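Local atomic coordinates of surface glycan binding protein B (Bacteroides ovatus, PDB entry 6E57), a protein that binds mixed-linkage beta-glucan, probably at the cell surface of a gut Bacteroides, in support of cereal glucan utilization. Residues Asp276-Thr282 with Thr301-Val307; Ser348-Tyr354 with Gly385-Leu391. All coordinates share one frame; numbering follows the deposited sequence.

Contact 1: Asp276-Thr282 with Thr301-Val307; sequences DGSYTMT and TEQTVTV
Thr301 meets the partner strand through its backbone: its O lies 3.4 Å from Thr282 CG2. The same methyl packs beside Glu302 CG, as the two side chains run alongside each other in the same direction, and Thr280 CG2 touches that aliphatic stem too. From Gln303 the two chains form a regular antiparallel ladder, in which Gln303 and Met281 exchange both backbone bonds of a hydrogen-bonded pair; Met281 N to Gln303 O is 2.7 Å. Their side chains also lie abreast. Met281 bends at its last torsion (chi3 58°), which brings CE to 3.7 Å from Gln303 CG, while the amide of Gln303 leads off to Asn295, its OE1 accepting from Asn295 ND2. Thr304 sits opposite Thr280 as a non-hydrogen-bonded pair, where Thr304 CA points its hydrogen at Tyr279 O. Val305 returns to the side of Met281: its CG2, beside the backbone N, is 3.7 Å from Met281 CE, and Trp236 of strand 235-240 touches both residues. Two further bonds join Val305 to Tyr279, the one from Val305 N to Tyr279 O being nearly straight at 171°. Thr306 faces Ser278 on the side of Thr304 and Thr280, their hydroxyls 3.9 Å apart, too far to bond. At Val307 the ladder closes on Gly277, with Val307 N to Gly277 O at 2.9 Å. Val307 CG2 reaches Tyr279 CD2 at 3.7 Å; the phenol OH bonds back to Ser275 O. The chemistry is two-faced: Met281, Val305, Val307, Gln303 and the partly exposed Tyr279 share one side, while Ser278, Thr280, Thr304 and Thr306 form an exposed hydroxyl face. Most of the cohesion thus seems to rest on six backbone bonds and the largely apolar side, with smaller contacts at Glu302.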
ATOM      1  N   ASP A 276       9.426  15.126 -21.409  1.00 49.83           N
ATOM      2  CA  ASP A 276       8.259  14.936 -20.552  1.00 50.94           C
ATOM      3  C   ASP A 276       7.265  14.005 -21.264  1.00 51.29           C
ATOM      4  O   ASP A 276       6.957  14.200 -22.442  1.00 51.85           O
ATOM      5  CB  ASP A 276       7.643  16.283 -20.164  1.00 53.64           C
ATOM      6  CG  ASP A 276       8.577  17.165 -19.349  1.00 56.55           C
ATOM      7  OD1 ASP A 276       9.807  16.935 -19.407  1.00 60.87           O
ATOM      8  OD2 ASP A 276       8.070  18.069 -18.652  1.00 58.96           O
ATOM      9  N   GLY A 277       6.788  12.982 -20.540  1.00 48.77           N
ATOM     10  CA  GLY A 277       5.858  11.988 -21.077  1.00 48.47           C
ATOM     11  C   GLY A 277       5.899  10.682 -20.301  1.00 48.19           C
ATOM     12  O   GLY A 277       6.503  10.610 -19.228  1.00 47.04           O
ATOM     13  N   SER A 278       5.245   9.655 -20.863  1.00 48.25           N
ATOM     14  CA  SER A 278       5.155   8.306 -20.283  1.00 48.03           C
ATOM     15  C   SER A 278       6.186   7.380 -20.937  1.00 47.05           C
ATOM     16  O   SER A 278       6.386   7.431 -22.148  1.00 50.62           O
ATOM     17  CB  SER A 278       3.768   7.741 -20.436  1.00 49.72           C
ATOM     18  OG  SER A 278       2.870   8.370 -19.537  1.00 52.82           O
ATOM     19  N   TYR A 279       6.813   6.519 -20.131  1.00 43.34           N
ATOM     20  CA  TYR A 279       7.850   5.618 -20.618  1.00 43.56           C
ATOM     21  C   TYR A 279       7.724   4.246 -19.949  1.00 43.33           C
ATOM     22  O   TYR A 279       7.240   4.132 -18.824  1.00 43.74           O
ATOM     23  CB  TYR A 279       9.235   6.215 -20.369  1.00 42.95           C
ATOM     24  CG  TYR A 279       9.503   7.479 -21.141  1.00 42.46           C
ATOM     25  CD1 TYR A 279       9.936   7.432 -22.457  1.00 43.14           C
ATOM     26  CD2 TYR A 279       9.296   8.723 -20.567  1.00 41.14           C
ATOM     27  CE1 TYR A 279      10.174   8.591 -23.180  1.00 43.38           C
ATOM     28  CE2 TYR A 279       9.530   9.889 -21.274  1.00 41.42           C
ATOM     29  CZ  TYR A 279       9.972   9.823 -22.585  1.00 42.87           C
ATOM     30  OH  TYR A 279      10.206  10.968 -23.290  1.00 43.99           O
ATOM     31  N   THR A 280       8.187   3.222 -20.670  1.00 43.34           N
ATOM     32  CA  THR A 280       8.289   1.866 -20.166  1.00 43.82           C
ATOM     33  C   THR A 280       9.638   1.695 -19.458  1.00 44.08           C
ATOM     34  O   THR A 280      10.670   2.090 -19.995  1.00 44.13           O
ATOM     35  CB  THR A 280       8.146   0.851 -21.305  1.00 44.89           C
ATOM     36  OG1 THR A 280       6.873   1.049 -21.920  1.00 44.85           O
ATOM     37  CG2 THR A 280       8.271  -0.580 -20.835  1.00 45.66           C
ATOM     38  N   MET A 281       9.608   1.108 -18.255  1.00 44.00           N
ATOM     39  CA  MET A 281      10.810   0.698 -17.529  1.00 43.54           C
ATOM     40  C   MET A 281      10.806  -0.830 -17.393  1.00 43.28           C
ATOM     41  O   MET A 281       9.787  -1.420 -17.045  1.00 42.06           O
ATOM     42  CB  MET A 281      10.884   1.339 -16.137  1.00 43.43           C
ATOM     43  CG  MET A 281      11.953   0.727 -15.231  1.00 44.68           C
ATOM     44  SD  MET A 281      12.404   1.750 -13.790  1.00 45.03           S
ATOM     45  CE  MET A 281      10.812   1.938 -12.992  1.00 43.50           C
ATOM     46  N   THR A 282      11.955  -1.445 -17.697  1.00 43.43           N
ATOM     47  CA  THR A 282      12.236  -2.848 -17.404  1.00 43.23           C
ATOM     48  C   THR A 282      13.556  -2.918 -16.630  1.00 43.72           C
ATOM     49  O   THR A 282      14.185  -1.892 -16.390  1.00 43.92           O
ATOM     50  CB  THR A 282      12.298  -3.689 -18.685  1.00 43.92           C
ATOM     51  OG1 THR A 282      13.378  -3.189 -19.474  1.00 45.14           O
ATOM     52  CG2 THR A 282      11.013  -3.653 -19.481  1.00 43.69           C
ATOM     53  N   THR A 301       6.533  -7.259 -15.774  1.00 45.58           N
ATOM     54  CA  THR A 301       7.959  -7.061 -16.066  1.00 45.43           C
ATOM     55  C   THR A 301       8.178  -5.687 -16.715  1.00 44.03           C
ATOM     56  O   THR A 301       9.310  -5.339 -17.043  1.00 42.58           O
ATOM     57  CB  THR A 301       8.514  -8.193 -16.939  1.00 47.39           C
ATOM     58  OG1 THR A 301       7.699  -8.304 -18.103  1.00 51.33           O
ATOM     59  CG2 THR A 301       8.559  -9.519 -16.214  1.00 47.05           C
ATOM     60  N   GLU A 302       7.090  -4.917 -16.867  1.00 43.56           N
ATOM     61  CA  GLU A 302       7.089  -3.585 -17.459  1.00 43.46           C
ATOM     62  C   GLU A 302       6.396  -2.614 -16.499  1.00 42.07           C
ATOM     63  O   GLU A 302       5.323  -2.907 -15.999  1.00 41.88           O
ATOM     64  CB  GLU A 302       6.375  -3.597 -18.814  1.00 44.77           C
ATOM     65  CG  GLU A 302       7.112  -4.388 -19.880  1.00 47.48           C
ATOM     66  CD  GLU A 302       6.479  -4.385 -21.262  1.00 49.78           C
ATOM     67  OE1 GLU A 302       5.552  -3.578 -21.488  1.00 51.39           O
ATOM     68  OE2 GLU A 302       6.918  -5.189 -22.115  1.00 51.59           O
ATOM     69  N   GLN A 303       7.034  -1.461 -16.271  1.00 41.89           N
ATOM     70  CA  GLN A 303       6.552  -0.396 -15.390  1.00 41.89           C
ATOM     71  C   GLN A 303       6.352   0.886 -16.212  1.00 42.86           C
ATOM     72  O   GLN A 303       7.222   1.262 -17.002  1.00 45.17           O
ATOM     73  CB  GLN A 303       7.567  -0.161 -14.267  1.00 41.87           C
ATOM     74  CG  GLN A 303       7.270   1.047 -13.386  1.00 41.24           C
ATOM     75  CD  GLN A 303       6.155   0.790 -12.406  1.00 40.81           C
ATOM     76  OE1 GLN A 303       5.991  -0.318 -11.898  1.00 40.97           O
ATOM     77  NE2 GLN A 303       5.383   1.826 -12.123  1.00 40.62           N
ATOM     78  N   THR A 304       5.210   1.551 -16.012  1.00 42.16           N
ATOM     79  CA  THR A 304       4.933   2.834 -16.642  1.00 41.58           C
ATOM     80  C   THR A 304       5.463   3.944 -15.726  1.00 41.46           C
ATOM     81  O   THR A 304       5.064   4.038 -14.560  1.00 41.41           O
ATOM     82  CB  THR A 304       3.442   2.982 -16.971  1.00 40.92           C
ATOM     83  OG1 THR A 304       3.121   1.997 -17.955  1.00 40.49           O
ATOM     84  CG2 THR A 304       3.077   4.350 -17.500  1.00 40.43           C
ATOM     85  N   VAL A 305       6.378   4.759 -16.270  1.00 41.28           N
ATOM     86  CA  VAL A 305       7.031   5.853 -15.557  1.00 40.21           C
ATOM     87  C   VAL A 305       6.634   7.165 -16.235  1.00 40.27           C
ATOM     88  O   VAL A 305       6.823   7.313 -17.440  1.00 41.51           O
ATOM     89  CB  VAL A 305       8.565   5.698 -15.561  1.00 39.68           C
ATOM     90  CG1 VAL A 305       9.245   6.779 -14.738  1.00 38.88           C
ATOM     91  CG2 VAL A 305       8.998   4.319 -15.097  1.00 40.20           C
ATOM     92  N   THR A 306       6.094   8.101 -15.448  1.00 39.75           N
ATOM     93  CA  THR A 306       5.880   9.469 -15.893  1.00 41.46           C
ATOM     94  C   THR A 306       7.125  10.293 -15.546  1.00 41.51           C
ATOM     95  O   THR A 306       7.520  10.375 -14.382  1.00 41.06           O
ATOM     96  CB  THR A 306       4.603  10.062 -15.287  1.00 40.51           C
ATOM     97  OG1 THR A 306       3.510   9.296 -15.790  1.00 40.29           O
ATOM     98  CG2 THR A 306       4.398  11.521 -15.637  1.00 41.25           C
ATOM     99  N   VAL A 307       7.738  10.886 -16.575  1.00 43.75           N
ATOM    100  CA  VAL A 307       8.915  11.723 -16.422  1.00 44.55           C
ATOM    101  C   VAL A 307       8.507  13.184 -16.654  1.00 46.17           C
ATOM    102  O   VAL A 307       7.677  13.479 -17.518  1.00 46.14           O
ATOM    103  CB  VAL A 307      10.044  11.281 -17.374  1.00 45.46           C
ATOM    104  CG1 VAL A 307      11.285  12.145 -17.225  1.00 45.47           C
ATOM    105  CG2 VAL A 307      10.398   9.813 -17.181  1.00 45.92           C
TER

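Contact 2: Ser348-Tyr354 with Gly385-Leu391; sequences STLKVVY and GEYTLIL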
ATOM      1  N   SER A 348       0.420  21.800 -12.683  1.00 35.80           N
ATOM      2  CA  SER A 348       1.841  21.811 -12.373  1.00 35.64           C
ATOM      3  C   SER A 348       2.036  21.778 -10.855  1.00 34.84           C
ATOM      4  O   SER A 348       1.195  22.282 -10.104  1.00 33.37           O
ATOM      5  CB  SER A 348       2.510  23.010 -12.980  1.00 35.66           C
ATOM      6  OG  SER A 348       2.222  23.090 -14.365  1.00 37.56           O
ATOM      7  N   THR A 349       3.156  21.185 -10.429  1.00 35.73           N
ATOM      8  CA  THR A 349       3.501  21.037  -9.021  1.00 36.03           C
ATOM      9  C   THR A 349       4.565  22.071  -8.643  1.00 35.45           C
ATOM     10  O   THR A 349       5.691  22.008  -9.137  1.00 35.66           O
ATOM     11  CB  THR A 349       4.018  19.626  -8.718  1.00 36.88           C
ATOM     12  OG1 THR A 349       3.069  18.692  -9.229  1.00 39.65           O
ATOM     13  CG2 THR A 349       4.223  19.381  -7.239  1.00 36.91           C
ATOM     14  N   LEU A 350       4.188  23.014  -7.769  1.00 34.75           N
ATOM     15  CA  LEU A 350       5.125  23.949  -7.168  1.00 33.17           C
ATOM     16  C   LEU A 350       5.748  23.272  -5.944  1.00 33.66           C
ATOM     17  O   LEU A 350       5.058  22.547  -5.228  1.00 34.03           O
ATOM     18  CB  LEU A 350       4.388  25.235  -6.778  1.00 31.91           C
ATOM     19  CG  LEU A 350       5.278  26.409  -6.375  1.00 31.25           C
ATOM     20  CD1 LEU A 350       5.916  27.055  -7.593  1.00 31.50           C
ATOM     21  CD2 LEU A 350       4.489  27.445  -5.595  1.00 31.26           C
ATOM     22  N   LYS A 351       7.050  23.506  -5.740  1.00 35.30           N
ATOM     23  CA  LYS A 351       7.803  22.984  -4.601  1.00 35.84           C
ATOM     24  C   LYS A 351       8.574  24.139  -3.956  1.00 33.87           C
ATOM     25  O   LYS A 351       9.258  24.875  -4.646  1.00 35.42           O
ATOM     26  CB  LYS A 351       8.773  21.886  -5.049  1.00 39.14           C
ATOM     27  CG  LYS A 351       9.685  21.329  -3.960  1.00 42.86           C
ATOM     28  CD  LYS A 351      10.772  20.404  -4.478  1.00 48.74           C
ATOM     29  CE  LYS A 351      10.234  19.090  -5.007  1.00 54.29           C
ATOM     30  NZ  LYS A 351      11.313  18.224  -5.543  1.00 59.56           N
ATOM     31  N   VAL A 352       8.449  24.278  -2.633  1.00 31.69           N
ATOM     32  CA  VAL A 352       9.213  25.250  -1.859  1.00 31.23           C
ATOM     33  C   VAL A 352      10.103  24.485  -0.875  1.00 31.58           C
ATOM     34  O   VAL A 352       9.585  23.821   0.027  1.00 31.29           O
ATOM     35  CB  VAL A 352       8.291  26.231  -1.112  1.00 30.50           C
ATOM     36  CG1 VAL A 352       9.092  27.262  -0.329  1.00 30.42           C
ATOM     37  CG2 VAL A 352       7.310  26.914  -2.050  1.00 30.63           C
ATOM     38  N   VAL A 353      11.427  24.575  -1.069  1.00 30.92           N
ATOM     39  CA  VAL A 353      12.406  24.020  -0.135  1.00 32.25           C
ATOM     40  C   VAL A 353      12.677  25.073   0.945  1.00 31.13           C
ATOM     41  O   VAL A 353      13.132  26.173   0.638  1.00 31.04           O
ATOM     42  CB  VAL A 353      13.711  23.596  -0.839  1.00 33.83           C
ATOM     43  CG1 VAL A 353      14.707  22.978   0.135  1.00 33.52           C
ATOM     44  CG2 VAL A 353      13.447  22.651  -2.003  1.00 35.05           C
ATOM     45  N   TYR A 354      12.403  24.710   2.202  1.00 30.50           N
ATOM     46  CA  TYR A 354      12.473  25.629   3.334  1.00 30.68           C
ATOM     47  C   TYR A 354      13.422  25.054   4.390  1.00 31.31           C
ATOM     48  O   TYR A 354      13.587  23.844   4.480  1.00 33.87           O
ATOM     49  CB  TYR A 354      11.076  25.878   3.913  1.00 30.64           C
ATOM     50  CG  TYR A 354      10.391  24.642   4.442  1.00 31.32           C
ATOM     51  CD1 TYR A 354       9.630  23.832   3.611  1.00 31.95           C
ATOM     52  CD2 TYR A 354      10.511  24.269   5.771  1.00 32.42           C
ATOM     53  CE1 TYR A 354       9.014  22.684   4.087  1.00 31.70           C
ATOM     54  CE2 TYR A 354       9.893  23.132   6.264  1.00 32.04           C
ATOM     55  CZ  TYR A 354       9.144  22.334   5.419  1.00 31.75           C
ATOM     56  OH  TYR A 354       8.538  21.214   5.904  1.00 33.45           O
ATOM     57  N   GLY A 385      12.496  20.916   5.261  1.00 34.93           N
ATOM     58  CA  GLY A 385      11.669  20.087   4.401  1.00 36.34           C
ATOM     59  C   GLY A 385      11.368  20.725   3.055  1.00 38.29           C
ATOM     60  O   GLY A 385      11.919  21.768   2.695  1.00 37.89           O
ATOM     61  N   GLU A 386      10.482  20.055   2.313  1.00 39.51           N
ATOM     62  CA  GLU A 386      10.008  20.478   1.014  1.00 41.46           C
ATOM     63  C   GLU A 386       8.478  20.500   1.058  1.00 39.23           C
ATOM     64  O   GLU A 386       7.866  19.503   1.413  1.00 38.72           O
ATOM     65  CB  GLU A 386      10.496  19.518  -0.076  1.00 46.42           C
ATOM     66  CG  GLU A 386      11.966  19.152   0.038  1.00 51.30           C
ATOM     67  CD  GLU A 386      12.521  18.318  -1.108  1.00 56.97           C
ATOM     68  OE1 GLU A 386      11.726  17.897  -1.980  1.00 62.94           O
ATOM     69  OE2 GLU A 386      13.752  18.090  -1.127  1.00 64.44           O
ATOM     70  N   TYR A 387       7.884  21.645   0.709  1.00 37.60           N
ATOM     71  CA  TYR A 387       6.434  21.791   0.586  1.00 36.45           C
ATOM     72  C   TYR A 387       6.051  21.719  -0.897  1.00 36.71           C
ATOM     73  O   TYR A 387       6.498  22.550  -1.684  1.00 38.16           O
ATOM     74  CB  TYR A 387       5.985  23.120   1.202  1.00 35.43           C
ATOM     75  CG  TYR A 387       4.506  23.220   1.469  1.00 35.91           C
ATOM     76  CD1 TYR A 387       3.613  23.548   0.464  1.00 35.82           C
ATOM     77  CD2 TYR A 387       3.999  22.985   2.736  1.00 37.52           C
ATOM     78  CE1 TYR A 387       2.251  23.631   0.708  1.00 38.78           C
ATOM     79  CE2 TYR A 387       2.641  23.067   2.997  1.00 39.68           C
ATOM     80  CZ  TYR A 387       1.762  23.390   1.980  1.00 39.75           C
ATOM     81  OH  TYR A 387       0.425  23.476   2.248  1.00 44.42           O
ATOM     82  N   THR A 388       5.238  20.724  -1.276  1.00 35.17           N
ATOM     83  CA  THR A 388       4.724  20.626  -2.647  1.00 35.39           C
ATOM     84  C   THR A 388       3.227  20.965  -2.659  1.00 33.27           C
ATOM     85  O   THR A 388       2.506  20.672  -1.718  1.00 32.29           O
ATOM     86  CB  THR A 388       5.005  19.254  -3.273  1.00 36.78           C
ATOM     87  OG1 THR A 388       4.404  18.248  -2.462  1.00 38.46           O
ATOM     88  CG2 THR A 388       6.483  18.961  -3.420  1.00 38.12           C
ATOM     89  N   LEU A 389       2.789  21.600  -3.749  1.00 32.85           N
ATOM     90  CA  LEU A 389       1.416  22.026  -3.945  1.00 32.93           C
ATOM     91  C   LEU A 389       1.119  22.043  -5.445  1.00 33.32           C
ATOM     92  O   LEU A 389       1.877  22.629  -6.224  1.00 34.26           O
ATOM     93  CB  LEU A 389       1.238  23.422  -3.341  1.00 33.94           C
ATOM     94  CG  LEU A 389      -0.139  24.057  -3.535  1.00 35.55           C
ATOM     95  CD1 LEU A 389      -1.161  23.442  -2.588  1.00 35.70           C
ATOM     96  CD2 LEU A 389      -0.072  25.565  -3.344  1.00 35.28           C
ATOM     97  N   ILE A 390       0.012  21.405  -5.831  1.00 32.66           N
ATOM     98  CA  ILE A 390      -0.464  21.421  -7.204  1.00 32.97           C
ATOM     99  C   ILE A 390      -1.259  22.712  -7.416  1.00 33.06           C
ATOM    100  O   ILE A 390      -2.235  22.961  -6.710  1.00 32.47           O
ATOM    101  CB  ILE A 390      -1.292  20.158  -7.519  1.00 32.57           C
ATOM    102  CG1 ILE A 390      -0.430  18.898  -7.402  1.00 32.63           C
ATOM    103  CG2 ILE A 390      -1.955  20.262  -8.885  1.00 32.39           C
ATOM    104  CD1 ILE A 390      -1.186  17.611  -7.613  1.00 33.79           C
ATOM    105  N   LEU A 391      -0.814  23.519  -8.386  1.00 33.00           N
ATOM    106  CA  LEU A 391      -1.453  24.776  -8.747  1.00 33.60           C
ATOM    107  C   LEU A 391      -2.565  24.508  -9.770  1.00 32.58           C
ATOM    108  O   LEU A 391      -2.290  24.228 -10.938  1.00 33.63           O
ATOM    109  CB  LEU A 391      -0.395  25.729  -9.314  1.00 34.27           C
ATOM    110  CG  LEU A 391       0.753  26.077  -8.368  1.00 34.37           C
ATOM    111  CD1 LEU A 391       1.802  26.919  -9.072  1.00 35.76           C
ATOM    112  CD2 LEU A 391       0.240  26.791  -7.130  1.00 34.92           C
TER
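Ser348 O receives Leu391 N at 2.9 Å, at the start of an antiparallel beta ladder in the C-terminal, glycan-binding part of the chain. Strand 349-356 lies between strand 385-390 and strand 412-419. Ser348 OG turns back to Thr345 O. Thr349 pairs with Ile390 without hydrogen bonds, and its OG1 and CG2 branches touch Ile390 CG1 and Thr388 CB respectively. Leu350 then bonds in both directions with Leu389, and its CB meets Leu391 CD1 at 3.8 Å. Beyond that, Leu367 of strand 364-369 packs on Leu350, Tyr387 and Leu389 alike, making this the apolar side. Lys351 turns to the other side, where its CG passes alongside Thr388 CG2 at 4.0 Å, the two side chains pointing the same way. A bend at chi3 (-69°) in the lysine chain brings CE and NZ near Glu386, but the salt bridge from NZ to Glu386 OE1 is long, 3.6 Å. The stronger partner of NZ is Glu310, so the ammonium group has two carboxylates close by, which would probably favour its charged form. Val352 forms a hydrogen-bonded pair with Tyr387, and the bond from Tyr387 N to Val352 O is almost straight at 174°. Val353 packs lightly, CG1 against Gly385 O, with Leu416 of the other neighbouring strand beside it. Tyr354 ends the walk. With CG between the backbone N and the carbonyl carbon (chi1 61°), its ring swings across the partner chain and lies over Gly385, while Phe381 meets the ring edge-to-face. Gly385 has no CB to obstruct the ring: Gly385 CA stands 3.9 Å from the Tyr354 ring centroid, in a CH-pi contact over the face, and Tyr387 N lies at the ring edge, in its plane.

Contacts 1 and 2 do not touch: their centres lie about 23 Å apart and their nearest atoms about 9 Å. They are nevertheless joined through strand 299-315, which carries 301-307 of contact 1 and runs on beside strand 412-419, the neighbour of 349-356 in contact 2. Glu310, on that same strand, gives Lys351 its stronger salt bridge. Both ladders are partly buried, with one apolar side and one more polar. Contact 1 has the more exposed residues, and its polar side is mainly threonine. Contact 2 adds charge and a CH-pi contact between a glycine and a tyrosine ring, and its apolar side packs on strand 364-369, which leads toward Tyr371 and Trp372 of the glycan pocket.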